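Local atomic coordinates of DNA replication and repair protein RecF (Caldanaerobacter subterraneus subsp. tengcongensis, PDB entry 5Z69), a protein that probably binds ATP and single-stranded DNA as an ABC-type ATPase and recombination mediator of the RecFOR pathway, serving DNA repair, replication and the SOS response. Residues A[10-15]-A[23-28]; A[39-44]-A[362-367]; A[49-54]-A[122-127]; A[323-328]-A[345-350]. One frame throughout, in Å; residues are numbered along the deposited sequence. Where two conformers were deposited one is given.

Contact 1 of 4, residues A[10-15]-A[23-28]; sequences LKEIFV and KQKLEF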
loop_
_atom_site.group_PDB
_atom_site.type_symbol
_atom_site.label_atom_id
_atom_site.label_comp_id
_atom_site.label_asym_id
_atom_site.label_seq_id
_atom_site.Cartn_x
_atom_site.Cartn_y
_atom_site.Cartn_z
ATOM N N LEU A 10 -38.363 13.985 2.651
ATOM C CA LEU A 10 -38.901 13.430 3.888
ATOM C C LEU A 10 -40.018 14.325 4.348
ATOM O O LEU A 10 -39.769 15.462 4.771
ATOM C CB LEU A 10 -37.804 13.332 4.947
ATOM C CG LEU A 10 -38.228 12.772 6.307
ATOM C CD1 LEU A 10 -38.634 11.288 6.188
ATOM C CD2 LEU A 10 -37.123 12.971 7.352
ATOM N N LYS A 11 -41.255 13.854 4.240
ATOM C CA LYS A 11 -42.393 14.690 4.574
ATOM C C LYS A 11 -42.453 14.883 6.067
ATOM O O LYS A 11 -42.755 15.965 6.562
ATOM C CB LYS A 11 -43.713 14.066 4.094
ATOM C CG LYS A 11 -43.710 13.584 2.650
ATOM C CD LYS A 11 -45.109 13.079 2.258
ATOM C CE LYS A 11 -45.167 12.623 0.811
ATOM N NZ LYS A 11 -46.548 12.164 0.494
ATOM N N GLU A 12 -42.164 13.812 6.786
ATOM C CA GLU A 12 -42.314 13.830 8.215
ATOM C C GLU A 12 -41.560 12.659 8.805
ATOM O O GLU A 12 -41.241 11.687 8.108
ATOM C CB GLU A 12 -43.817 13.756 8.615
ATOM C CG GLU A 12 -44.403 12.394 8.369
ATOM C CD GLU A 12 -45.773 12.197 9.006
ATOM O OE1 GLU A 12 -46.703 12.953 8.669
ATOM O OE2 GLU A 12 -45.923 11.282 9.846
ATOM N N ILE A 13 -41.287 12.741 10.099
ATOM C CA ILE A 13 -40.726 11.609 10.808
ATOM C C ILE A 13 -41.394 11.534 12.172
ATOM O O ILE A 13 -41.759 12.564 12.769
ATOM C CB ILE A 13 -39.187 11.712 10.964
ATOM C CG1 ILE A 13 -38.573 10.352 11.337
ATOM C CG2 ILE A 13 -38.817 12.769 12.003
ATOM C CD1 ILE A 13 -37.005 10.320 11.254
ATOM N N PHE A 14 -41.551 10.314 12.662
ATOM C CA PHE A 14 -42.106 10.101 13.995
ATOM C C PHE A 14 -41.061 9.354 14.809
ATOM O O PHE A 14 -40.594 8.306 14.369
ATOM C CB PHE A 14 -43.399 9.294 13.945
ATOM C CG PHE A 14 -44.029 9.088 15.302
ATOM C CD1 PHE A 14 -44.804 10.093 15.875
ATOM C CD2 PHE A 14 -43.847 7.902 16.003
ATOM C CE1 PHE A 14 -45.382 9.926 17.133
ATOM C CE2 PHE A 14 -44.424 7.716 17.278
ATOM C CZ PHE A 14 -45.177 8.723 17.843
ATOM N N VAL A 15 -40.688 9.886 15.975
ATOM C CA VAL A 15 -39.700 9.226 16.815
ATOM C C VAL A 15 -40.264 8.867 18.186
ATOM O O VAL A 15 -40.866 9.686 18.860
ATOM C CB VAL A 15 -38.429 10.092 16.977
ATOM C CG1 VAL A 15 -37.654 10.144 15.655
ATOM C CG2 VAL A 15 -38.793 11.512 17.429
ATOM N N LYS A 23 -41.362 11.775 22.392
ATOM C CA LYS A 23 -42.253 11.085 21.471
ATOM C C LYS A 23 -42.999 12.111 20.636
ATOM O O LYS A 23 -43.903 12.786 21.126
ATOM C CB LYS A 23 -43.224 10.205 22.251
ATOM C CG LYS A 23 -43.899 9.122 21.441
ATOM C CD LYS A 23 -44.842 8.330 22.356
ATOM C CE LYS A 23 -45.772 7.440 21.559
ATOM N NZ LYS A 23 -46.407 6.375 22.413
ATOM N N GLN A 24 -42.621 12.256 19.374
ATOM C CA GLN A 24 -43.201 13.347 18.605
ATOM C C GLN A 24 -43.177 13.097 17.101
ATOM O O GLN A 24 -42.377 12.302 16.602
ATOM C CB GLN A 24 -42.471 14.661 18.953
ATOM C CG GLN A 24 -40.993 14.622 18.664
ATOM C CD GLN A 24 -40.179 15.573 19.534
ATOM O OE1 GLN A 24 -40.606 16.691 19.858
ATOM N NE2 GLN A 24 -38.997 15.123 19.926
ATOM N N LYS A 25 -44.092 13.763 16.392
ATOM C CA LYS A 25 -44.128 13.737 14.945
ATOM C C LYS A 25 -43.682 15.091 14.452
ATOM O O LYS A 25 -44.123 16.117 14.946
ATOM C CB LYS A 25 -45.513 13.410 14.421
ATOM C CG LYS A 25 -45.642 13.474 12.902
ATOM C CD LYS A 25 -47.130 13.233 12.484
ATOM C CE LYS A 25 -47.629 11.861 12.991
ATOM N NZ LYS A 25 -48.977 11.477 12.459
ATOM N N LEU A 26 -42.764 15.082 13.503
ATOM C CA LEU A 26 -42.204 16.319 12.982
ATOM C C LEU A 26 -42.493 16.397 11.497
ATOM O O LEU A 26 -42.210 15.456 10.768
ATOM C CB LEU A 26 -40.703 16.364 13.221
ATOM C CG LEU A 26 -40.250 16.078 14.652
ATOM C CD1 LEU A 26 -38.739 16.181 14.706
ATOM C CD2 LEU A 26 -40.899 17.073 15.601
ATOM N N GLU A 27 -43.044 17.519 11.057
ATOM C CA GLU A 27 -43.367 17.701 9.648
ATOM C C GLU A 27 -42.409 18.691 9.048
ATOM O O GLU A 27 -42.198 19.794 9.557
ATOM C CB GLU A 27 -44.814 18.179 9.453
ATOM C CG GLU A 27 -45.876 17.229 9.996
ATOM C CD GLU A 27 -47.203 17.277 9.214
ATOM O OE1 GLU A 27 -47.404 18.174 8.360
ATOM O OE2 GLU A 27 -48.042 16.385 9.446
ATOM N N PHE A 28 -41.787 18.309 7.945
ATOM C CA PHE A 28 -40.673 19.117 7.440
ATOM C C PHE A 28 -41.059 19.924 6.208
ATOM O O PHE A 28 -42.193 19.839 5.757
ATOM C CB PHE A 28 -39.460 18.246 7.148
ATOM C CG PHE A 28 -38.947 17.528 8.367
ATOM C CD1 PHE A 28 -38.562 18.254 9.502
ATOM C CD2 PHE A 28 -38.911 16.138 8.404
ATOM C CE1 PHE A 28 -38.098 17.605 10.660
ATOM C CE2 PHE A 28 -38.459 15.461 9.570
ATOM C CZ PHE A 28 -38.045 16.205 10.692
HETATM O O HOH W 1 -43.664 18.118 4.791
HETATM O O HOH W 2 -47.708 9.378 10.719
HETATM O O HOH W 3 -49.058 12.139 9.349
#
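Ile13 and Leu26 face each other as an antiparallel hydrogen-bonded pair, Ile13 N donating to Leu26 O and Leu26 N to Ile13 O (2.8 Å). Val15 and Gln24 form a second such pair, and Phe28 N reaches Lys11 O at 2.9 Å, almost straight at 175°.

Apolar contacts gather round the Phe28 ring. Ile13 CG2 meets its edge at CE2 (3.6 Å), while Leu10, lying alongside, brings CD2 to the same CE2. Phe346 and Phe361 add edge-to-face contacts to this ring, and Ile13 and Leu10 pack on Ile50 of helix 43-55.

On the other side of the sheet the contacts are mostly polar and water-mediated. Glu12 OE2 lies 4.0 Å from Lys25 NZ, too far for a salt bridge, and two waters link the groups, one of them donating to Glu12 OE2 (2.8 Å) and accepting from Lys25 NZ. Glu12 OE1 stands 3.8 Å from Glu27 OE2, a like-charge approach that the ammonium would probably ease. Phe14 brings CD1 of its ring edge 3.7 Å from Lys25 CB.

This is a two-stranded antiparallel beta hairpin at the border of a larger antiparallel sheet, its apolar face against the P-loop helix.

Contact 2 of 4, residues A[39-44]-A[362-367]; sequences NAQGKS and KIYDGI. With AGS (phosphothiophosphoric acid-adenylate ester), chain C.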
loop_
_atom_site.group_PDB
_atom_site.type_symbol
_atom_site.label_atom_id
_atom_site.label_comp_id
_atom_site.label_asym_id
_atom_site.label_seq_id
_atom_site.Cartn_x
_atom_site.Cartn_y
_atom_site.Cartn_z
ATOM N N ASN A 39 -25.753 22.877 22.545
ATOM C CA ASN A 39 -25.101 21.583 22.468
ATOM C C ASN A 39 -25.838 20.563 23.329
ATOM O O ASN A 39 -26.476 20.927 24.318
ATOM C CB ASN A 39 -23.634 21.696 22.909
ATOM C CG ASN A 39 -22.659 21.468 21.766
ATOM O OD1 ASN A 39 -22.391 22.373 20.971
ATOM N ND2 ASN A 39 -22.122 20.253 21.679
ATOM N N ALA A 40 -25.766 19.298 22.922
ATOM C CA ALA A 40 -26.308 18.176 23.695
ATOM C C ALA A 40 -27.827 18.213 23.898
ATOM O O ALA A 40 -28.327 17.662 24.880
ATOM C CB ALA A 40 -25.597 18.091 25.064
ATOM N N GLN A 41 -28.575 18.834 22.987
ATOM C CA GLN A 41 -30.026 18.904 23.178
ATOM C C GLN A 41 -30.817 17.877 22.357
ATOM O O GLN A 41 -32.002 17.666 22.635
ATOM C CB GLN A 41 -30.558 20.311 22.861
ATOM C CG GLN A 41 -30.067 21.410 23.793
ATOM C CD GLN A 41 -30.043 20.985 25.250
ATOM O OE1 GLN A 41 -31.071 20.619 25.828
ATOM N NE2 GLN A 41 -28.858 21.021 25.849
ATOM N N GLY A 42 -30.176 17.268 21.351
ATOM C CA GLY A 42 -30.838 16.314 20.468
ATOM C C GLY A 42 -30.744 16.555 18.959
ATOM O O GLY A 42 -31.360 15.831 18.180
ATOM N N LYS A 43 -29.958 17.548 18.544
ATOM C CA LYS A 43 -29.764 17.857 17.129
ATOM C C LYS A 43 -29.208 16.672 16.354
ATOM O O LYS A 43 -29.733 16.304 15.307
ATOM C CB LYS A 43 -28.815 19.053 16.947
ATOM C CG LYS A 43 -29.319 20.366 17.489
ATOM C CD LYS A 43 -28.275 21.468 17.347
ATOM C CE LYS A 43 -27.119 21.263 18.319
ATOM N NZ LYS A 43 -26.310 22.504 18.457
ATOM N N SER A 44 -28.124 16.082 16.840
ATOM C CA SER A 44 -27.498 15.022 16.066
ATOM C C SER A 44 -28.308 13.732 16.192
ATOM O O SER A 44 -28.326 12.912 15.272
ATOM C CB SER A 44 -26.045 14.791 16.503
ATOM O OG SER A 44 -26.019 14.338 17.847
ATOM N N LYS A 362 -36.413 24.636 16.745
ATOM C CA LYS A 362 -35.575 24.686 17.937
ATOM C C LYS A 362 -35.681 23.396 18.733
ATOM O O LYS A 362 -36.781 22.921 19.037
ATOM C CB LYS A 362 -35.952 25.864 18.848
ATOM C CG LYS A 362 -34.885 26.135 19.929
ATOM C CD LYS A 362 -35.487 26.447 21.291
ATOM C CE LYS A 362 -35.712 27.934 21.497
ATOM N NZ LYS A 362 -36.575 28.178 22.697
ATOM N N ILE A 363 -34.535 22.824 19.079
ATOM C CA ILE A 363 -34.552 21.701 19.998
ATOM C C ILE A 363 -33.886 22.026 21.329
ATOM O O ILE A 363 -32.743 22.495 21.374
ATOM C CB ILE A 363 -33.849 20.473 19.427
ATOM C CG1 ILE A 363 -34.502 20.031 18.119
ATOM C CG2 ILE A 363 -33.866 19.345 20.469
ATOM C CD1 ILE A 363 -33.911 18.738 17.548
ATOM N N TYR A 364 -34.608 21.746 22.404
ATOM C CA TYR A 364 -34.075 21.817 23.754
ATOM C C TYR A 364 -34.579 20.603 24.539
ATOM O O TYR A 364 -35.789 20.371 24.572
ATOM C CB TYR A 364 -34.505 23.119 24.435
ATOM C CG TYR A 364 -33.918 23.275 25.814
ATOM C CD1 TYR A 364 -34.718 23.208 26.949
ATOM C CD2 TYR A 364 -32.552 23.458 25.983
ATOM C CE1 TYR A 364 -34.169 23.339 28.216
ATOM C CE2 TYR A 364 -31.997 23.591 27.240
ATOM C CZ TYR A 364 -32.808 23.533 28.352
ATOM O OH TYR A 364 -32.238 23.667 29.600
ATOM N N ASP A 365 -33.706 19.875 25.194
ATOM C CA ASP A 365 -34.120 18.755 26.004
ATOM C C ASP A 365 -34.926 17.700 25.224
ATOM O O ASP A 365 -35.859 17.146 25.713
ATOM C CB ASP A 365 -34.888 19.249 27.208
ATOM C CG ASP A 365 -34.993 18.218 28.313
ATOM O OD1 ASP A 365 -34.150 17.337 28.410
ATOM O OD2 ASP A 365 -35.934 18.308 29.083
ATOM N N GLY A 366 -34.512 17.447 23.999
ATOM C CA GLY A 366 -35.117 16.455 23.159
ATOM C C GLY A 366 -36.481 16.814 22.667
ATOM O O GLY A 366 -37.178 16.022 22.155
ATOM N N ILE A 367 -36.834 18.055 22.849
ATOM C CA ILE A 367 -38.104 18.549 22.426
ATOM C C ILE A 367 -37.925 19.507 21.277
ATOM O O ILE A 367 -37.207 20.453 21.390
ATOM C CB ILE A 367 -38.728 19.312 23.552
ATOM C CG1 ILE A 367 -38.745 18.461 24.797
ATOM C CG2 ILE A 367 -40.112 19.728 23.180
ATOM C CD1 ILE A 367 -39.004 19.272 26.037
HETATM P PG AGS C . -24.555 17.789 17.793
HETATM S S1G AGS C . -25.107 18.867 16.259
HETATM O O2G AGS C . -23.690 18.670 18.757
HETATM O O3G AGS C . -23.650 16.647 17.233
HETATM P PB AGS C . -26.294 17.629 20.016
HETATM O O1B AGS C . -27.635 18.285 20.014
HETATM O O2B AGS C . -25.211 18.556 20.594
HETATM O O3B AGS C . -25.820 17.192 18.537
HETATM P PA AGS C . -27.044 14.994 20.662
HETATM O O1A AGS C . -28.122 15.228 19.595
HETATM O O2A AGS C . -25.949 14.019 20.362
HETATM O O3A AGS C . -26.354 16.391 21.015
HETATM O "O5'" AGS C . -27.713 14.618 22.011
HETATM C "C5'" AGS C . -27.187 13.562 22.765
HETATM C "C4'" AGS C . -27.760 13.762 24.133
HETATM O "O4'" AGS C . -28.731 12.724 24.393
HETATM C "C3'" AGS C . -26.728 13.675 25.252
HETATM O "O3'" AGS C . -27.064 14.565 26.311
HETATM C "C2'" AGS C . -26.774 12.193 25.631
HETATM O "O2'" AGS C . -26.423 11.967 26.993
HETATM C "C1'" AGS C . -28.250 11.850 25.395
HETATM N N9 AGS C . -28.474 10.479 24.968
HETATM C C8 AGS C . -27.694 9.723 24.125
HETATM N N7 AGS C . -28.133 8.504 23.945
HETATM C C5 AGS C . -29.282 8.445 24.715
HETATM C C6 AGS C . -30.217 7.421 24.961
HETATM N N6 AGS C . -30.141 6.206 24.408
HETATM N N1 AGS C . -31.240 7.686 25.803
HETATM C C2 AGS C . -31.322 8.903 26.351
HETATM N N3 AGS C . -30.504 9.947 26.198
HETATM C C4 AGS C . -29.502 9.650 25.360
#
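The P-loop (Walker A) of the nucleotide site meets the turn after strand 359-364 through Gln41, which grips two successive backbone amides. Its side-chain OE1 accepts a hydrogen bond from Asp365 N at 2.8 Å, on a lone pair in the amide plane, and its main-chain O accepts from Gly366 N at 2.9 Å. A bend at chi2 (-41°) brings CD back beside Tyr364, where the amide runs alongside the ring with the planes 19° apart. The far end of that amide is held as well, since NE2 donates to Asn39 O.

Tyr364 to Ile367 form a type I' beta turn joining two antiparallel strands, and through the two bonds to Gln41 this turn sits against the loop that wraps the phosphates of the bound ATP analogue. There Gly42 N and Lys43 N both donate to AGS O1B, the latter at 2.8 Å. Ile363 presses CG2 against Gln41 O (3.3 Å) next to Gly42, whose positive phi (127°) suits a glycine. Lys43 NZ turns back to Gly37 O.

Contact 3 of 4, residues A[49-54]-A[122-127]; sequences AIRLLS and TVIFSP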
loop_
_atom_site.group_PDB
_atom_site.type_symbol
_atom_site.label_atom_id
_atom_site.label_comp_id
_atom_site.label_asym_id
_atom_site.label_seq_id
_atom_site.Cartn_x
_atom_site.Cartn_y
_atom_site.Cartn_z
ATOM N N ALA A 49 -31.642 9.710 13.551
ATOM C CA ALA A 49 -32.927 9.062 13.296
ATOM C C ALA A 49 -33.290 9.134 11.809
ATOM O O ALA A 49 -33.782 8.168 11.228
ATOM C CB ALA A 49 -34.024 9.695 14.156
ATOM N N ILE A 50 -33.042 10.275 11.184
ATOM C CA ILE A 50 -33.326 10.407 9.758
ATOM C C ILE A 50 -32.414 9.513 8.920
ATOM O O ILE A 50 -32.885 8.812 8.032
ATOM C CB ILE A 50 -33.194 11.857 9.301
ATOM C CG1 ILE A 50 -34.233 12.692 10.037
ATOM C CG2 ILE A 50 -33.398 11.950 7.788
ATOM C CD1 ILE A 50 -33.944 14.170 10.058
ATOM N N ARG A 51 -31.114 9.508 9.220
ATOM C CA ARG A 51 -30.150 8.684 8.485
ATOM C C ARG A 51 -30.387 7.181 8.672
ATOM O O ARG A 51 -30.068 6.368 7.791
ATOM C CB ARG A 51 -28.733 9.059 8.921
ATOM C CG ARG A 51 -27.619 8.260 8.261
ATOM C CD ARG A 51 -27.504 8.507 6.770
ATOM N NE ARG A 51 -26.276 7.899 6.250
ATOM C CZ ARG A 51 -25.997 7.691 4.966
ATOM N NH1 ARG A 51 -26.852 8.055 4.015
ATOM N NH2 ARG A 51 -24.845 7.113 4.634
ATOM N N LEU A 52 -30.959 6.812 9.815
ATOM C CA LEU A 52 -31.353 5.427 10.080
ATOM C C LEU A 52 -32.295 4.855 9.009
ATOM O O LEU A 52 -32.214 3.671 8.646
ATOM C CB LEU A 52 -32.024 5.341 11.460
ATOM C CG LEU A 52 -32.649 4.002 11.873
ATOM C CD1 LEU A 52 -31.525 3.073 12.365
ATOM C CD2 LEU A 52 -33.726 4.198 12.958
ATOM N N LEU A 53 -33.219 5.696 8.536
ATOM C CA LEU A 53 -34.194 5.320 7.501
ATOM C C LEU A 53 -33.505 5.011 6.166
ATOM O O LEU A 53 -34.063 4.290 5.340
ATOM C CB LEU A 53 -35.266 6.429 7.303
ATOM C CG LEU A 53 -36.421 6.623 8.305
ATOM C CD1 LEU A 53 -35.820 6.681 9.599
ATOM C CD2 LEU A 53 -37.115 7.944 8.137
ATOM N N SER A 54 -32.290 5.529 5.965
ATOM C CA SER A 54 -31.514 5.245 4.748
ATOM C C SER A 54 -30.636 4.006 4.887
ATOM O O SER A 54 -30.546 3.180 3.981
ATOM C CB SER A 54 -30.604 6.424 4.383
ATOM O OG SER A 54 -31.325 7.554 3.954
ATOM N N THR A 122 -30.035 9.496 1.352
ATOM C CA THR A 122 -29.475 10.660 2.010
ATOM C C THR A 122 -27.963 10.685 1.782
ATOM O O THR A 122 -27.360 9.662 1.485
ATOM C CB THR A 122 -29.717 10.645 3.546
ATOM O OG1 THR A 122 -29.344 9.361 4.045
ATOM C CG2 THR A 122 -31.192 10.932 3.908
ATOM N N VAL A 123 -27.364 11.861 1.905
ATOM C CA VAL A 123 -25.917 11.976 2.083
ATOM C C VAL A 123 -25.713 12.825 3.321
ATOM O O VAL A 123 -26.329 13.882 3.447
ATOM C CB VAL A 123 -25.223 12.630 0.876
ATOM C CG1 VAL A 123 -23.700 12.756 1.122
ATOM C CG2 VAL A 123 -25.517 11.828 -0.375
ATOM N N ILE A 124 -24.881 12.357 4.241
ATOM C CA ILE A 124 -24.695 13.081 5.486
ATOM C C ILE A 124 -23.275 13.617 5.541
ATOM O O ILE A 124 -22.324 12.884 5.307
ATOM C CB ILE A 124 -24.992 12.190 6.725
ATOM C CG1 ILE A 124 -24.657 12.935 8.014
ATOM C CG2 ILE A 124 -24.259 10.840 6.643
ATOM C CD1 ILE A 124 -25.500 12.479 9.198
ATOM N N PHE A 125 -23.165 14.910 5.822
ATOM C CA PHE A 125 -21.889 15.604 5.926
ATOM C C PHE A 125 -21.701 15.886 7.394
ATOM O O PHE A 125 -22.580 16.455 8.019
ATOM C CB PHE A 125 -21.876 16.923 5.137
ATOM C CG PHE A 125 -22.135 16.775 3.658
ATOM C CD1 PHE A 125 -23.424 16.549 3.172
ATOM C CD2 PHE A 125 -21.090 16.906 2.746
ATOM C CE1 PHE A 125 -23.651 16.436 1.794
ATOM C CE2 PHE A 125 -21.313 16.790 1.375
ATOM C CZ PHE A 125 -22.591 16.553 0.901
ATOM N N SER A 126 -20.550 15.499 7.933
ATOM C CA SER A 126 -20.278 15.563 9.366
ATOM C C SER A 126 -18.794 15.890 9.573
ATOM O O SER A 126 -17.980 15.565 8.717
ATOM C CB SER A 126 -20.645 14.233 10.030
ATOM O OG SER A 126 -20.369 14.252 11.411
ATOM N N PRO A 127 -18.444 16.547 10.694
ATOM C CA PRO A 127 -17.023 16.850 10.945
ATOM C C PRO A 127 -16.147 15.597 10.954
ATOM O O PRO A 127 -15.012 15.637 10.471
ATOM C CB PRO A 127 -17.040 17.516 12.323
ATOM C CG PRO A 127 -18.432 18.103 12.439
ATOM C CD PRO A 127 -19.326 17.123 11.727
#
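Arg51 and Ser54, one helical turn apart, converge on the hydroxyl of Thr122. Arg51 NH1 donates to Thr122 OG1 at 2.8 Å, the oxygen lying within 2° of the guanidinium plane, and OG1 in turn donates to Ser54 OG at 2.7 Å. Ser54 OG passes the chain on to Phe120 O, just before the strand. Thr122 OG1 sits between the backbone N and the carbonyl carbon (chi1 49°), which points it at the helix. A bend at chi2 (66°) turns Arg51 CD toward the strand, 3.4 Å from Thr122 OG1.

This polar knot is the close part of the contact, and Thr122 and Ser54 are buried. The looser side is the partly exposed end of Arg51, where Ile124 CG2 lies over one guanidinium face, 3.6 Å from NE. The axes of segment 49-54 and strand 122-125 approach to 8.9 Å, and the side chains bridge that gap beside Leu320.

A buried threonine hydroxyl thus acts as both acceptor and donor, so the relay runs in one direction, from guanidinium to Phe120 O, probably strengthened by the arginine charge.

Contact 4 of 4, residues A[323-328]-A[345-350]; sequences DVMSEL and SFITHT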
loop_
_atom_site.group_PDB
_atom_site.type_symbol
_atom_site.label_atom_id
_atom_site.label_comp_id
_atom_site.label_asym_id
_atom_site.label_seq_id
_atom_site.Cartn_x
_atom_site.Cartn_y
_atom_site.Cartn_z
ATOM N N ASP A 323 -23.560 19.825 12.095
ATOM C CA ASP A 323 -22.541 20.619 12.771
ATOM C C ASP A 323 -21.393 20.946 11.820
ATOM O O ASP A 323 -20.228 20.789 12.162
ATOM C CB ASP A 323 -22.031 19.879 14.018
ATOM C CG ASP A 323 -21.085 20.719 14.857
ATOM O OD1 ASP A 323 -21.184 21.968 14.806
ATOM O OD2 ASP A 323 -20.236 20.127 15.564
ATOM N N VAL A 324 -21.737 21.393 10.617
ATOM C CA VAL A 324 -20.730 21.678 9.607
ATOM C C VAL A 324 -20.954 23.087 9.058
ATOM O O VAL A 324 -20.250 23.551 8.165
ATOM C CB VAL A 324 -20.752 20.601 8.479
ATOM C CG1 VAL A 324 -21.996 20.719 7.606
ATOM C CG2 VAL A 324 -19.477 20.636 7.647
ATOM N N MET A 325 -21.920 23.790 9.637
ATOM C CA MET A 325 -22.256 25.127 9.170
ATOM C C MET A 325 -21.797 26.209 10.145
ATOM O O MET A 325 -22.093 27.382 9.953
ATOM C CB MET A 325 -23.763 25.247 8.927
ATOM C CG MET A 325 -24.135 25.854 7.576
ATOM S SD MET A 325 -23.401 24.945 6.195
ATOM C CE MET A 325 -24.075 25.868 4.813
ATOM N N SER A 326 -21.083 25.816 11.193
ATOM C CA SER A 326 -20.457 26.787 12.078
ATOM C C SER A 326 -19.205 27.337 11.382
ATOM O O SER A 326 -18.942 26.980 10.239
ATOM C CB SER A 326 -20.128 26.146 13.428
ATOM O OG SER A 326 -19.845 24.764 13.278
ATOM N N GLU A 327 -18.431 28.177 12.072
ATOM C CA GLU A 327 -17.223 28.823 11.520
ATOM C C GLU A 327 -17.519 29.631 10.249
ATOM O O GLU A 327 -18.277 30.619 10.256
ATOM C CB GLU A 327 -16.114 27.805 11.183
ATOM C CG GLU A 327 -16.205 26.428 11.863
ATOM C CD GLU A 327 -16.209 25.287 10.855
ATOM O OE1 GLU A 327 -17.244 24.587 10.742
ATOM O OE2 GLU A 327 -15.175 25.107 10.166
ATOM N N LEU A 328 -16.857 29.220 9.169
ATOM C CA LEU A 328 -17.225 29.571 7.796
ATOM C C LEU A 328 -17.334 31.030 7.380
ATOM O O LEU A 328 -18.466 31.514 7.229
ATOM C CB LEU A 328 -18.572 28.898 7.481
ATOM C CG LEU A 328 -18.616 27.390 7.236
ATOM C CD1 LEU A 328 -19.703 27.078 6.232
ATOM C CD2 LEU A 328 -17.252 26.887 6.767
ATOM N N SER A 345 -32.789 19.809 2.608
ATOM C CA SER A 345 -31.635 19.618 3.486
ATOM C C SER A 345 -32.022 19.775 4.945
ATOM O O SER A 345 -33.002 20.428 5.273
ATOM C CB SER A 345 -30.493 20.607 3.139
ATOM O OG SER A 345 -30.959 21.949 3.203
ATOM N N PHE A 346 -31.238 19.140 5.810
ATOM C CA PHE A 346 -31.410 19.244 7.242
ATOM C C PHE A 346 -30.098 19.747 7.783
ATOM O O PHE A 346 -29.074 19.083 7.646
ATOM C CB PHE A 346 -31.817 17.888 7.854
ATOM C CG PHE A 346 -33.208 17.452 7.457
ATOM C CD1 PHE A 346 -34.294 17.719 8.282
ATOM C CD2 PHE A 346 -33.427 16.803 6.242
ATOM C CE1 PHE A 346 -35.587 17.344 7.898
ATOM C CE2 PHE A 346 -34.719 16.436 5.840
ATOM C CZ PHE A 346 -35.802 16.710 6.670
ATOM N N ILE A 347 -30.124 20.942 8.359
ATOM C CA ILE A 347 -28.902 21.577 8.836
ATOM C C ILE A 347 -28.962 21.841 10.339
ATOM O O ILE A 347 -29.890 22.489 10.836
ATOM C CB ILE A 347 -28.630 22.910 8.089
ATOM C CG1 ILE A 347 -28.474 22.663 6.587
ATOM C CG2 ILE A 347 -27.355 23.560 8.618
ATOM C CD1 ILE A 347 -28.282 23.949 5.771
ATOM N N THR A 348 -27.968 21.341 11.067
ATOM C CA THR A 348 -27.919 21.591 12.496
ATOM C C THR A 348 -27.032 22.783 12.792
ATOM O O THR A 348 -26.001 22.996 12.142
ATOM C CB THR A 348 -27.417 20.362 13.297
ATOM O OG1 THR A 348 -26.106 20.007 12.867
ATOM C CG2 THR A 348 -28.351 19.174 13.100
ATOM N N HIS A 349 -27.433 23.564 13.785
ATOM C CA HIS A 349 -26.648 24.729 14.164
ATOM C C HIS A 349 -26.927 25.124 15.609
ATOM O O HIS A 349 -27.799 24.560 16.259
ATOM C CB HIS A 349 -26.942 25.904 13.216
ATOM C CG HIS A 349 -25.837 26.912 13.141
ATOM N ND1 HIS A 349 -24.505 26.559 13.183
ATOM C CD2 HIS A 349 -25.863 28.261 13.027
ATOM C CE1 HIS A 349 -23.760 27.646 13.099
ATOM N NE2 HIS A 349 -24.559 28.692 13.003
ATOM N N THR A 350 -26.168 26.102 16.090
ATOM C CA THR A 350 -26.312 26.675 17.422
ATOM C C THR A 350 -27.352 27.795 17.453
ATOM O O THR A 350 -28.077 27.950 18.433
ATOM C CB THR A 350 -24.946 27.212 17.920
ATOM O OG1 THR A 350 -24.105 26.107 18.270
ATOM C CG2 THR A 350 -25.108 28.119 19.129
HETATM O O HOH W 4 -24.447 22.089 9.888
HETATM O O HOH W 5 -23.488 24.189 12.178
#
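In the loop that follows strand 318-321, at the edge of the nucleotide pocket, Asp323 N donates to Thr348 OG1 on the neighbouring parallel strand at 2.7 Å. The hydroxyl is also hydrogen-bonded to Asp322 OD1, so two consecutive loop residues hold it. Asp323 and Thr348 both touch the bound nucleotide analogue.

Further along, two waters fill in between the backbones. Both donate to Thr348 O; one accepts from Val324 N at 2.9 Å, the other from Met325 N at 3.0 Å. The second also lies 2.8 Å from His349 ND1 in a hydrogen bond, which fixes this side of the imidazole while Asp354 holds NE2. At the ring edge, His349 CE1 meets Ser326 CA at 3.6 Å. Met325 CB packs on Ile347 CG2 at 4.0 Å, crossing it obliquely.

Adjacent strand ends feeding loop residues into one phosphate pocket are characteristic of P-loop NTPases; the arrangement is consistent with an ABC-type ATPase, Asp322 and Asp323 ending the Walker B strand, the run from Ser326 resembling a D-loop and His349 in the place of the switch (H-loop) histidine.

From the N terminus, contact 1 closes first, a short hairpin loop. Contact 2 opens next, at the P-loop, and closes only near the C terminus, enclosing contacts 3 and 4, which follow one another in series. Contact 3 joins helix 43-55 to edge strand 122-125, and contact 4 ties the loop after strand 318-321 to strand 345-349 of the same mixed sheet. Helix 43-55 serves both 2 and 3 and lies against the hairpin of contact 1. Gln24 NE2 reaches Gly366 O between contacts 1 and 2, and Phe28 packs on Phe346 between contacts 1 and 4. Hairpin, helix and mixed sheet are thereby joined near the nucleotide.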